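PDB 6V77: putative HpcE protein from Mycolicibacterium smegmatis, which is of unknown function but belongs to the fumarylacetoacetate hydrolase family, whose characteristic beta-rich fold here holds a zinc ion. Local coordinates for residues Gly116-Glu121 with Leu153-Leu158. Sequence-based numbering, arbitrary orientation.
With ZN (zinc ion), chain L; SO4 (sulfate ion), chain O.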
loop_
_atom_site.group_PDB
_atom_site.type_symbol
_atom_site.label_atom_id
_atom_site.label_comp_id
_atom_site.label_asym_id
_atom_site.label_seq_id
_atom_site.Cartn_x
_atom_site.Cartn_y
_atom_site.Cartn_z
ATOM N N GLY B 116 4.453 15.410 -18.056
ATOM C CA GLY B 116 4.972 14.124 -18.471
ATOM C C GLY B 116 4.103 13.476 -19.539
ATOM O O GLY B 116 3.480 14.164 -20.358
ATOM N N SER B 117 4.104 12.147 -19.539
ATOM C CA SER B 117 3.483 11.331 -20.581
ATOM C C SER B 117 2.439 10.454 -19.909
ATOM O O SER B 117 2.756 9.358 -19.429
ATOM C CB SER B 117 4.541 10.492 -21.307
ATOM O OG SER B 117 5.494 11.324 -21.954
ATOM N N VAL B 118 1.197 10.928 -19.849
ATOM C CA VAL B 118 0.161 10.227 -19.094
ATOM C C VAL B 118 -0.578 9.267 -20.020
ATOM O O VAL B 118 -1.089 9.660 -21.077
ATOM C CB VAL B 118 -0.802 11.219 -18.425
ATOM C CG1 VAL B 118 -1.847 10.482 -17.664
ATOM C CG2 VAL B 118 -0.016 12.160 -17.485
ATOM N N ASP B 119 -0.654 8.011 -19.602
ATOM C CA ASP B 119 -1.093 6.917 -20.444
ATOM C C ASP B 119 -2.284 6.231 -19.784
ATOM O O ASP B 119 -2.423 6.252 -18.557
ATOM C CB ASP B 119 0.052 5.939 -20.638
ATOM C CG ASP B 119 -0.083 5.100 -21.876
ATOM O OD1 ASP B 119 -1.124 5.176 -22.571
ATOM O OD2 ASP B 119 0.886 4.370 -22.157
ATOM N N TRP B 120 -3.140 5.627 -20.608
ATOM C CA TRP B 120 -4.363 4.955 -20.175
ATOM C C TRP B 120 -4.150 3.447 -20.107
ATOM O O TRP B 120 -3.356 2.885 -20.868
ATOM C CB TRP B 120 -5.506 5.254 -21.156
ATOM C CG TRP B 120 -5.147 4.883 -22.588
ATOM C CD1 TRP B 120 -5.330 3.667 -23.191
ATOM C CD2 TRP B 120 -4.513 5.722 -23.566
ATOM N NE1 TRP B 120 -4.867 3.706 -24.481
ATOM C CE2 TRP B 120 -4.353 4.952 -24.735
ATOM C CE3 TRP B 120 -4.071 7.050 -23.566
ATOM C CZ2 TRP B 120 -3.778 5.459 -25.888
ATOM C CZ3 TRP B 120 -3.496 7.558 -24.726
ATOM C CH2 TRP B 120 -3.358 6.765 -25.871
ATOM N N GLU B 121 -4.915 2.784 -19.215
ATOM C CA GLU B 121 -4.851 1.323 -19.044
ATOM C C GLU B 121 -6.186 0.860 -18.439
ATOM O O GLU B 121 -6.338 0.903 -17.216
ATOM C CB GLU B 121 -3.682 0.913 -18.134
ATOM C CG GLU B 121 -2.256 1.272 -18.616
ATOM C CD GLU B 121 -1.153 0.478 -17.920
ATOM O OE1 GLU B 121 -1.437 -0.131 -16.870
ATOM O OE2 GLU B 121 -0.015 0.432 -18.425
ATOM N N LEU B 153 -3.969 4.683 -14.584
ATOM C CA LEU B 153 -3.340 5.807 -15.270
ATOM C C LEU B 153 -1.880 5.871 -14.852
ATOM O O LEU B 153 -1.551 5.642 -13.688
ATOM C CB LEU B 153 -4.056 7.114 -14.938
ATOM C CG LEU B 153 -5.513 7.116 -15.406
ATOM C CD1 LEU B 153 -6.279 8.296 -14.832
ATOM C CD2 LEU B 153 -5.511 7.201 -16.928
ATOM N N SER B 154 -1.006 6.176 -15.807
ATOM C CA SER B 154 0.430 5.975 -15.627
ATOM C C SER B 154 1.191 7.137 -16.236
ATOM O O SER B 154 1.085 7.368 -17.442
ATOM C CB SER B 154 0.878 4.661 -16.285
ATOM O OG SER B 154 0.074 3.553 -15.847
ATOM N N GLU B 155 2.005 7.822 -15.434
ATOM C CA GLU B 155 2.907 8.837 -15.976
ATOM C C GLU B 155 4.185 8.113 -16.402
ATOM O O GLU B 155 5.034 7.781 -15.571
ATOM C CB GLU B 155 3.154 9.943 -14.949
ATOM C CG GLU B 155 3.702 11.213 -15.569
ATOM C CD GLU B 155 5.111 11.013 -16.032
ATOM O OE1 GLU B 155 5.997 10.896 -15.160
ATOM O OE2 GLU B 155 5.323 10.905 -17.253
ATOM N N ARG B 156 4.341 7.883 -17.718
ATOM C CA ARG B 156 5.368 6.946 -18.173
ATOM C C ARG B 156 6.786 7.459 -17.952
ATOM O O ARG B 156 7.709 6.644 -17.841
ATOM C CB ARG B 156 5.180 6.613 -19.649
ATOM C CG ARG B 156 3.835 5.977 -19.945
ATOM C CD ARG B 156 3.706 4.570 -19.324
ATOM N NE ARG B 156 2.596 3.870 -19.970
ATOM C CZ ARG B 156 2.004 2.773 -19.507
ATOM N NH1 ARG B 156 2.387 2.213 -18.356
ATOM N NH2 ARG B 156 1.006 2.240 -20.205
ATOM N N ASP B 157 6.999 8.782 -17.928
ATOM C CA ASP B 157 8.359 9.290 -17.740
ATOM C C ASP B 157 8.904 8.857 -16.383
ATOM O O ASP B 157 9.985 8.262 -16.291
ATOM C CB ASP B 157 8.408 10.822 -17.856
ATOM C CG ASP B 157 8.032 11.332 -19.235
ATOM O OD1 ASP B 157 7.944 10.521 -20.186
ATOM O OD2 ASP B 157 7.823 12.561 -19.361
ATOM N N LEU B 158 8.164 9.161 -15.320
ATOM C CA LEU B 158 8.563 8.730 -13.979
ATOM C C LEU B 158 8.594 7.212 -13.876
ATOM O O LEU B 158 9.462 6.645 -13.200
ATOM C CB LEU B 158 7.600 9.306 -12.943
ATOM C CG LEU B 158 7.862 8.986 -11.462
ATOM C CD1 LEU B 158 9.247 9.463 -11.071
ATOM C CD2 LEU B 158 6.804 9.623 -10.572
HETATM ZN ZN ZN L . -1.562 -1.600 -15.181
HETATM S S SO4 O . 2.301 -1.612 -16.925
HETATM O O1 SO4 O . 2.461 -2.061 -18.304
HETATM O O2 SO4 O . 2.409 -0.155 -16.827
HETATM O O3 SO4 O . 0.992 -2.009 -16.402
HETATM O O4 SO4 O . 3.320 -2.253 -16.095
HETATM O O HOH W 1 -1.809 -2.756 -13.386
#
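Arg-156 lies along residues 116-121 with two carboxylate oxygens at adjoining edges of its guanidinium, NH2 shared between them. Bent at chi2 (-67°), the chain presents NE and NH2 side-on to a single oxygen, Asp-119 OD2, with Arg-156 NE 2.8 Å from it; the two planes stand 83° apart; NE uses the anti lone pair, whereas NH2 comes from above the carboxylate. Met-247 N also donates to OD2, and Gly-246 N to OD1. End-on, NH1 and NH2 converge on Glu-121 OE2, Arg-156 NH2 at 2.7 Å along its anti lone pair. Glu-121 OE1 lies 2.2 Å from zinc, in a site completed by Glu-123, Asp-152 and water, making Arg-156 a second-shell residue that probably keeps this carboxylate ionised. Sulfate O2 takes a further NH1 bond.

The backbone is an antiparallel strand pair of the FAH-family fold: Asp-119 and Ser-154 form a hydrogen-bonded pair, Val-118 and Glu-155 a non-hydrogen-bonded one. There the second strand turns into helix 156-160, with Glu-155 as N-cap. Its OE1 accepts from Leu-158 N; Glu-155 OE2 accepts from Asp-157 N and, by its anti lone pair, from Ser-117 N at 2.9 Å, nearly straight (175°). Arg-156 N returns a bond to Ser-117 O.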